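Molybdopterin biosynthesis protein (PDB 3TCR) probably takes part in molybdenum cofactor biosynthesis, where its MoCF-type domain is likely to bind molybdopterin. Local coordinates at residues Gly111-Glu122 against Ala151-Gly159; Leu132-Ser142 against Thr182-Ile190. One frame throughout, in Å; residues are numbered along the deposited sequence.

Interaction 1 (Gly111-Glu122 against Ala151-Gly159); sequences GTGVTPRDVAPE and AGLSRGVAG
R155 reaches into segment 111-122, a loop that ends in the first turn of helix 120-124, and turns the edge of its guanidinium to G113 O. A bend at chi3 (-54°) turns the group so that NE and NH2 both grip G113 O, at 2.9 Å and 3.3 Å respectively; that oxygen lies nearly in the guanidinium plane. P121 crosses this side chain at about a right angle, with its CG over one guanidinium face. Around the far end comes E122: its carboxylate plane is turned 51° from the guanidinium, and OE2 makes a salt bridge with R155 NH1 at 3.0 Å, NH1 approaching OE2 from its syn side but out of the carboxylate plane. The same E122 oxygen also pairs with R130 of the second subunit.

At the backbone, R155 N donates to T112 O (3.0 Å, 170°). A water bridges T112 O and L153 O, while S154 OG accepts from G156 N at 3.0 Å, an ST turn that shapes the segment just where it passes T112.

With one arginine holding a backbone carbonyl and a carboxylate together, the glycine-rich GTG loop, probably part of the molybdopterin site as in relatives, should have a well-defined shape beside the subunit interface.

Interaction 2 (Leu132-Ser142 against Thr182-Ile190); sequences LLGIAEAIRSS and TLTPMAIQI
Where I135 meets M186 and A138 meets T182 no flat group intervenes, and the guanidinium of R140 belongs to another side of helix 133-142. Over the centre of one of its faces lies A136 O, 3.8 Å above the R140 plane; at its nitrogens, NH2 bonds to G156 O, and NE forms a salt bridge with E137 of the second subunit.

The contact is mainly apolar. The short helix segments run nearly antiparallel, with their axes 161° apart and 10.2 Å at closest approach. I135 and M186 slide past each other in opposite directions, I135 CG1 lying 4.2 Å from M186 SD. The methionine chain bends at chi3 (107°), which brings CE over the helix backbone, 3.9 Å from G134 O. One end is closed by I190, whose CD1 meets both I135 CD1 (3.8 Å) and L132 CD1 tip to tip. L183 crosses I135 obliquely, CD1 against CG2. Both helices pack on the sheet, L132 and A187 touching L165, and I139 and L183 touching V167, of strand 164-169.

T182 divides its branches: CG2, anti to the backbone N, rests on A138 CB at 3.8 Å, whereas OG1 turns to S142. A water links the two hydroxyls, 2.8 Å from S142 OG and 2.6 Å from T182 OG1, and S142 OG is also hydrogen-bonded to D178.

The helix pairing thus rests mainly on the fit of Ile, Leu, Met and Ala side chains and the T182 methyl, with hydroxyls and a bridging water at one end.

In the fold
Interactions 1 and 2 lie about 16 Å apart, centre to centre, and their segments alternate along the chain: 111-122, 132-142, 151-159, 182-190. Interaction 1 joins a loop and the start of helix 120-124 to the connection between helix 149-152 and strand 158-161; interaction 2 pairs helix 133-145 with helix 173-196 alongside the mixed sheet. They touch directly, through a probable hydrogen bond from L132 N to A158 O (2.8 Å) and another from R140 NH2 to S154 O (3.0 Å). L153 of one subunit packs on M186 of another, so in the three-chain assembly the loop region of one copy abuts the helix pair of its neighbour.

Interaction 1 (Gly111-Glu122 against Ala151-Gly159)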
loop_
_atom_site.group_PDB
_atom_site.type_symbol
_atom_site.label_atom_id
_atom_site.label_comp_id
_atom_site.label_asym_id
_atom_site.label_seq_id
_atom_site.Cartn_x
_atom_site.Cartn_y
_atom_site.Cartn_z
ATOM N N GLY A 111 18.609 2.040 5.142
ATOM C CA GLY A 111 18.147 3.345 4.677
ATOM C C GLY A 111 16.650 3.457 4.437
ATOM O O GLY A 111 16.206 4.305 3.658
ATOM N N THR A 112 15.870 2.626 5.129
ATOM C CA THR A 112 14.398 2.643 5.035
ATOM C C THR A 112 13.671 3.112 6.302
ATOM O O THR A 112 12.446 2.991 6.382
ATOM C CB THR A 112 13.875 1.232 4.674
ATOM O OG1 THR A 112 14.219 0.295 5.702
ATOM C CG2 THR A 112 14.490 0.760 3.365
ATOM N N GLY A 113 14.392 3.661 7.278
ATOM C CA GLY A 113 13.779 4.121 8.548
ATOM C C GLY A 113 13.171 5.515 8.442
ATOM O O GLY A 113 13.071 6.080 7.353
ATOM N N VAL A 114 12.831 6.097 9.588
ATOM C CA VAL A 114 12.088 7.364 9.636
ATOM C C VAL A 114 12.945 8.631 9.691
ATOM O O VAL A 114 12.392 9.712 9.646
ATOM C CB VAL A 114 11.171 7.433 10.864
ATOM C CG1 VAL A 114 10.268 6.189 10.916
ATOM C CG2 VAL A 114 12.000 7.570 12.150
ATOM N N THR A 115 14.262 8.518 9.823
ATOM C CA THR A 115 15.094 9.706 9.967
ATOM C C THR A 115 15.447 10.290 8.593
ATOM O O THR A 115 15.465 9.572 7.592
ATOM C CB THR A 115 16.426 9.400 10.591
ATOM O OG1 THR A 115 17.229 8.781 9.601
ATOM C CG2 THR A 115 16.271 8.503 11.763
ATOM N N PRO A 116 15.724 11.608 8.525
ATOM C CA PRO A 116 15.990 12.232 7.208
ATOM C C PRO A 116 17.154 11.629 6.420
ATOM O O PRO A 116 17.159 11.685 5.207
ATOM C CB PRO A 116 16.289 13.680 7.582
ATOM C CG PRO A 116 15.505 13.907 8.846
ATOM C CD PRO A 116 15.561 12.616 9.590
ATOM N N ARG A 117 18.115 11.067 7.114
ATOM C CA ARG A 117 19.281 10.449 6.501
ATOM C C ARG A 117 18.905 9.170 5.688
ATOM O O ARG A 117 19.496 8.907 4.638
ATOM C CB ARG A 117 20.337 10.192 7.607
ATOM C CG ARG A 117 21.702 9.669 7.131
ATOM C CD ARG A 117 22.601 10.774 6.541
ATOM N NE ARG A 117 23.756 10.233 5.810
ATOM C CZ ARG A 117 24.579 10.926 5.018
ATOM N NH1 ARG A 117 25.588 10.312 4.399
ATOM N NH2 ARG A 117 24.415 12.232 4.832
ATOM N N ASP A 118 17.873 8.446 6.113
ATOM C CA ASP A 118 17.352 7.260 5.388
ATOM C C ASP A 118 16.702 7.610 4.029
ATOM O O ASP A 118 15.509 7.980 3.980
ATOM C CB ASP A 118 16.273 6.542 6.217
ATOM C CG ASP A 118 16.799 5.948 7.513
ATOM O OD1 ASP A 118 17.565 4.958 7.460
ATOM O OD2 ASP A 118 16.385 6.455 8.609
ATOM N N VAL A 119 17.442 7.434 2.931
ATOM C CA VAL A 119 16.959 7.854 1.630
ATOM C C VAL A 119 16.930 6.761 0.558
ATOM O O VAL A 119 16.710 7.072 -0.594
ATOM C CB VAL A 119 17.730 9.088 1.112
ATOM C CG1 VAL A 119 17.531 10.281 2.067
ATOM C CG2 VAL A 119 19.206 8.769 0.934
ATOM N N ALA A 120 17.070 5.494 0.933
ATOM C CA ALA A 120 16.946 4.401 -0.024
ATOM C C ALA A 120 15.625 4.433 -0.851
ATOM O O ALA A 120 15.645 4.317 -2.059
ATOM C CB ALA A 120 17.114 3.039 0.680
ATOM N N PRO A 121 14.479 4.626 -0.195
ATOM C CA PRO A 121 13.243 4.647 -0.981
ATOM C C PRO A 121 13.147 5.831 -1.951
ATOM O O PRO A 121 12.750 5.659 -3.110
ATOM C CB PRO A 121 12.154 4.709 0.077
ATOM C CG PRO A 121 12.828 4.276 1.363
ATOM C CD PRO A 121 14.226 4.793 1.242
ATOM N N GLU A 122 13.506 7.018 -1.481
ATOM C CA GLU A 122 13.549 8.224 -2.340
ATOM C C GLU A 122 14.495 8.018 -3.513
ATOM O O GLU A 122 14.222 8.495 -4.621
ATOM C CB GLU A 122 14.060 9.434 -1.553
ATOM C CG GLU A 122 13.081 10.020 -0.547
ATOM C CD GLU A 122 12.969 9.256 0.767
ATOM O OE1 GLU A 122 13.657 8.248 1.001
ATOM O OE2 GLU A 122 12.132 9.685 1.582
ATOM N N ALA A 151 11.081 -3.774 10.074
ATOM C CA ALA A 151 10.541 -4.371 8.842
ATOM C C ALA A 151 9.054 -3.983 8.623
ATOM O O ALA A 151 8.663 -3.562 7.537
ATOM C CB ALA A 151 10.740 -5.894 8.838
ATOM N N GLY A 152 8.246 -4.035 9.668
ATOM C CA GLY A 152 6.861 -3.635 9.556
ATOM C C GLY A 152 6.720 -2.199 9.145
ATOM O O GLY A 152 5.799 -1.827 8.422
ATOM N N LEU A 153 7.632 -1.374 9.631
ATOM C CA LEU A 153 7.610 0.063 9.382
ATOM C C LEU A 153 8.495 0.503 8.186
ATOM O O LEU A 153 8.521 1.685 7.831
ATOM C CB LEU A 153 8.050 0.781 10.653
ATOM C CG LEU A 153 7.105 0.744 11.867
ATOM C CD1 LEU A 153 7.711 1.453 13.096
ATOM C CD2 LEU A 153 5.784 1.401 11.488
ATOM N N SER A 154 9.233 -0.432 7.587
ATOM C CA SER A 154 10.132 -0.101 6.473
ATOM C C SER A 154 9.428 0.753 5.395
ATOM O O SER A 154 8.341 0.411 4.935
ATOM C CB SER A 154 10.696 -1.368 5.824
ATOM O OG SER A 154 11.467 -1.040 4.682
ATOM N N ARG A 155 10.074 1.843 4.980
ATOM C CA ARG A 155 9.576 2.645 3.855
ATOM C C ARG A 155 10.021 2.080 2.478
ATOM O O ARG A 155 9.844 2.718 1.417
ATOM C CB ARG A 155 9.984 4.093 4.031
ATOM C CG ARG A 155 9.402 4.732 5.273
ATOM C CD ARG A 155 9.663 6.238 5.360
ATOM N NE ARG A 155 11.077 6.476 5.231
ATOM C CZ ARG A 155 11.703 6.956 4.162
ATOM N NH1 ARG A 155 11.062 7.340 3.073
ATOM N NH2 ARG A 155 13.025 7.057 4.201
ATOM N N GLY A 156 10.597 0.884 2.496
ATOM C CA GLY A 156 11.156 0.293 1.294
ATOM C C GLY A 156 10.137 0.223 0.158
ATOM O O GLY A 156 8.931 0.048 0.399
ATOM N N VAL A 157 10.597 0.436 -1.071
ATOM C CA VAL A 157 9.780 0.187 -2.260
ATOM C C VAL A 157 10.357 -0.985 -3.046
ATOM O O VAL A 157 11.440 -1.525 -2.717
ATOM C CB VAL A 157 9.705 1.430 -3.162
ATOM C CG1 VAL A 157 9.129 2.639 -2.399
ATOM C CG2 VAL A 157 11.075 1.748 -3.747
ATOM N N ALA A 158 9.639 -1.371 -4.102
ATOM C CA ALA A 158 10.029 -2.475 -4.963
ATOM C C ALA A 158 9.461 -2.277 -6.356
ATOM O O ALA A 158 8.358 -1.737 -6.521
ATOM C CB ALA A 158 9.566 -3.815 -4.391
ATOM N N GLY A 159 10.192 -2.743 -7.357
ATOM C CA GLY A 159 9.749 -2.597 -8.742
ATOM C C GLY A 159 10.761 -3.069 -9.769
ATOM O O GLY A 159 11.797 -3.655 -9.393
HETATM O O HOH W 1 10.625 3.162 8.624
#

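Interaction 2 (Leu132-Ser142 against Thr182-Ile190)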
loop_
_atom_site.group_PDB
_atom_site.type_symbol
_atom_site.label_atom_id
_atom_site.label_comp_id
_atom_site.label_asym_id
_atom_site.label_seq_id
_atom_site.Cartn_x
_atom_site.Cartn_y
_atom_site.Cartn_z
ATOM N N LEU A 132 6.038 -2.568 -7.762
ATOM C CA LEU A 132 5.461 -3.844 -7.374
ATOM C C LEU A 132 5.149 -3.752 -5.901
ATOM O O LEU A 132 5.906 -4.236 -5.022
ATOM C CB LEU A 132 6.424 -5.002 -7.674
ATOM C CG LEU A 132 6.642 -5.249 -9.174
ATOM C CD1 LEU A 132 7.828 -6.167 -9.469
ATOM C CD2 LEU A 132 5.352 -5.789 -9.802
ATOM N N LEU A 133 4.033 -3.096 -5.639
ATOM C CA LEU A 133 3.598 -2.812 -4.298
ATOM C C LEU A 133 3.426 -4.095 -3.515
ATOM O O LEU A 133 3.693 -4.139 -2.314
ATOM C CB LEU A 133 2.283 -2.024 -4.313
ATOM C CG LEU A 133 2.360 -0.526 -4.603
ATOM C CD1 LEU A 133 0.945 0.074 -4.718
ATOM C CD2 LEU A 133 3.175 0.161 -3.518
ATOM N N GLY A 134 2.965 -5.132 -4.189
ATOM C CA GLY A 134 2.809 -6.433 -3.574
ATOM C C GLY A 134 4.023 -6.945 -2.839
ATOM O O GLY A 134 3.888 -7.602 -1.803
ATOM N N ILE A 135 5.215 -6.694 -3.388
ATOM C CA ILE A 135 6.460 -7.133 -2.746
ATOM C C ILE A 135 6.683 -6.323 -1.453
ATOM O O ILE A 135 6.871 -6.907 -0.370
ATOM C CB ILE A 135 7.673 -7.026 -3.703
ATOM C CG1 ILE A 135 7.551 -8.004 -4.900
ATOM C CG2 ILE A 135 8.974 -7.349 -3.004
ATOM C CD1 ILE A 135 8.664 -7.847 -5.918
ATOM N N ALA A 136 6.632 -4.992 -1.570
ATOM C CA ALA A 136 6.892 -4.074 -0.447
ATOM C C ALA A 136 5.882 -4.324 0.680
ATOM O O ALA A 136 6.272 -4.411 1.844
ATOM C CB ALA A 136 6.854 -2.592 -0.896
ATOM N N GLU A 137 4.602 -4.452 0.315
ATOM C CA GLU A 137 3.514 -4.736 1.264
ATOM C C GLU A 137 3.667 -6.090 1.970
ATOM O O GLU A 137 3.476 -6.190 3.196
ATOM C CB GLU A 137 2.135 -4.710 0.568
ATOM C CG GLU A 137 1.685 -3.367 0.010
ATOM C CD GLU A 137 0.431 -3.438 -0.884
ATOM O OE1 GLU A 137 -0.174 -4.538 -1.058
ATOM O OE2 GLU A 137 0.037 -2.363 -1.397
ATOM N N ALA A 138 3.971 -7.122 1.210
ATOM C CA ALA A 138 4.215 -8.448 1.800
ATOM C C ALA A 138 5.432 -8.434 2.778
ATOM O O ALA A 138 5.403 -9.104 3.810
ATOM C CB ALA A 138 4.422 -9.510 0.704
ATOM N N ILE A 139 6.483 -7.678 2.450
ATOM C CA ILE A 139 7.661 -7.579 3.317
ATOM C C ILE A 139 7.280 -6.889 4.622
ATOM O O ILE A 139 7.652 -7.358 5.716
ATOM C CB ILE A 139 8.835 -6.865 2.622
ATOM C CG1 ILE A 139 9.429 -7.734 1.490
ATOM C CG2 ILE A 139 9.963 -6.531 3.599
ATOM C CD1 ILE A 139 10.395 -6.989 0.568
ATOM N N ARG A 140 6.524 -5.794 4.522
ATOM C CA ARG A 140 6.072 -5.073 5.736
ATOM C C ARG A 140 5.154 -5.946 6.583
ATOM O O ARG A 140 5.285 -6.025 7.808
ATOM C CB ARG A 140 5.344 -3.762 5.390
ATOM C CG ARG A 140 6.303 -2.621 5.053
ATOM C CD ARG A 140 5.601 -1.318 4.904
ATOM N NE ARG A 140 4.917 -1.190 3.622
ATOM C CZ ARG A 140 5.473 -0.682 2.518
ATOM N NH1 ARG A 140 4.743 -0.573 1.414
ATOM N NH2 ARG A 140 6.770 -0.304 2.488
ATOM N N SER A 141 4.205 -6.572 5.921
ATOM C CA SER A 141 3.213 -7.386 6.598
ATOM C C SER A 141 3.842 -8.576 7.310
ATOM O O SER A 141 3.549 -8.830 8.458
ATOM C CB SER A 141 2.222 -7.916 5.557
ATOM O OG SER A 141 1.307 -8.722 6.216
ATOM N N SER A 142 4.714 -9.300 6.629
ATOM C CA SER A 142 5.420 -10.421 7.278
ATOM C C SER A 142 6.321 -9.946 8.427
ATOM O O SER A 142 6.393 -10.610 9.466
ATOM C CB SER A 142 6.269 -11.213 6.275
ATOM O OG SER A 142 7.114 -12.148 6.945
ATOM N N THR A 182 10.435 -13.795 2.548
ATOM C CA THR A 182 9.255 -13.323 1.809
ATOM C C THR A 182 9.600 -13.049 0.337
ATOM O O THR A 182 8.875 -13.438 -0.567
ATOM C CB THR A 182 8.685 -12.042 2.454
ATOM O OG1 THR A 182 8.177 -12.357 3.744
ATOM C CG2 THR A 182 7.566 -11.445 1.619
ATOM N N LEU A 183 10.745 -12.426 0.119
ATOM C CA LEU A 183 11.123 -11.930 -1.195
ATOM C C LEU A 183 11.557 -12.992 -2.173
ATOM O O LEU A 183 11.205 -12.927 -3.352
ATOM C CB LEU A 183 12.264 -10.918 -1.089
ATOM C CG LEU A 183 12.958 -10.605 -2.424
ATOM C CD1 LEU A 183 11.960 -9.895 -3.340
ATOM C CD2 LEU A 183 14.182 -9.751 -2.174
ATOM N N THR A 184 12.410 -13.911 -1.740
ATOM C CA THR A 184 13.060 -14.776 -2.722
ATOM C C THR A 184 12.115 -15.654 -3.544
ATOM O O THR A 184 12.338 -15.813 -4.730
ATOM C CB THR A 184 14.244 -15.572 -2.158
ATOM O OG1 THR A 184 13.837 -16.417 -1.075
ATOM C CG2 THR A 184 15.380 -14.609 -1.704
ATOM N N PRO A 185 11.036 -16.199 -2.949
ATOM C CA PRO A 185 10.132 -16.934 -3.885
ATOM C C PRO A 185 9.445 -16.012 -4.890
ATOM O O PRO A 185 9.206 -16.404 -6.013
ATOM C CB PRO A 185 9.112 -17.616 -2.977
ATOM C CG PRO A 185 9.670 -17.520 -1.598
ATOM C CD PRO A 185 10.605 -16.318 -1.554
ATOM N N MET A 186 9.133 -14.794 -4.486
ATOM C CA MET A 186 8.512 -13.829 -5.391
ATOM C C MET A 186 9.471 -13.463 -6.527
ATOM O O MET A 186 9.083 -13.433 -7.709
ATOM C CB MET A 186 8.082 -12.578 -4.633
ATOM C CG MET A 186 6.976 -12.819 -3.607
ATOM S SD MET A 186 6.602 -11.346 -2.594
ATOM C CE MET A 186 5.040 -10.972 -3.351
ATOM N N ALA A 187 10.721 -13.222 -6.165
ATOM C CA ALA A 187 11.743 -12.851 -7.128
ATOM C C ALA A 187 11.991 -13.974 -8.128
ATOM O O ALA A 187 12.098 -13.709 -9.329
ATOM C CB ALA A 187 13.046 -12.458 -6.424
ATOM N N ILE A 188 12.075 -15.219 -7.645
ATOM C CA ILE A 188 12.204 -16.387 -8.530
ATOM C C ILE A 188 11.047 -16.405 -9.540
ATOM O O ILE A 188 11.272 -16.539 -10.730
ATOM C CB ILE A 188 12.287 -17.705 -7.724
ATOM C CG1 ILE A 188 13.640 -17.779 -6.962
ATOM C CG2 ILE A 188 12.088 -18.958 -8.606
ATOM C CD1 ILE A 188 13.732 -18.925 -5.938
ATOM N N GLN A 189 9.817 -16.172 -9.080
ATOM C CA GLN A 189 8.672 -16.223 -9.979
ATOM C C GLN A 189 8.671 -15.108 -11.021
ATOM O O GLN A 189 8.247 -15.321 -12.151
ATOM C CB GLN A 189 7.353 -16.244 -9.201
ATOM C CG GLN A 189 6.954 -17.661 -8.800
ATOM C CD GLN A 189 6.085 -17.723 -7.557
ATOM O OE1 GLN A 189 6.198 -16.881 -6.640
ATOM N NE2 GLN A 189 5.204 -18.729 -7.508
ATOM N N ILE A 190 9.114 -13.920 -10.629
ATOM C CA ILE A 190 9.140 -12.789 -11.549
ATOM C C ILE A 190 10.227 -13.029 -12.602
ATOM O O ILE A 190 9.974 -12.878 -13.815
ATOM C CB ILE A 190 9.363 -11.484 -10.798
ATOM C CG1 ILE A 190 8.106 -11.166 -9.991
ATOM C CG2 ILE A 190 9.747 -10.329 -11.722
ATOM C CD1 ILE A 190 8.287 -10.015 -9.017
HETATM O O HOH W 2 8.904 -13.873 5.720
#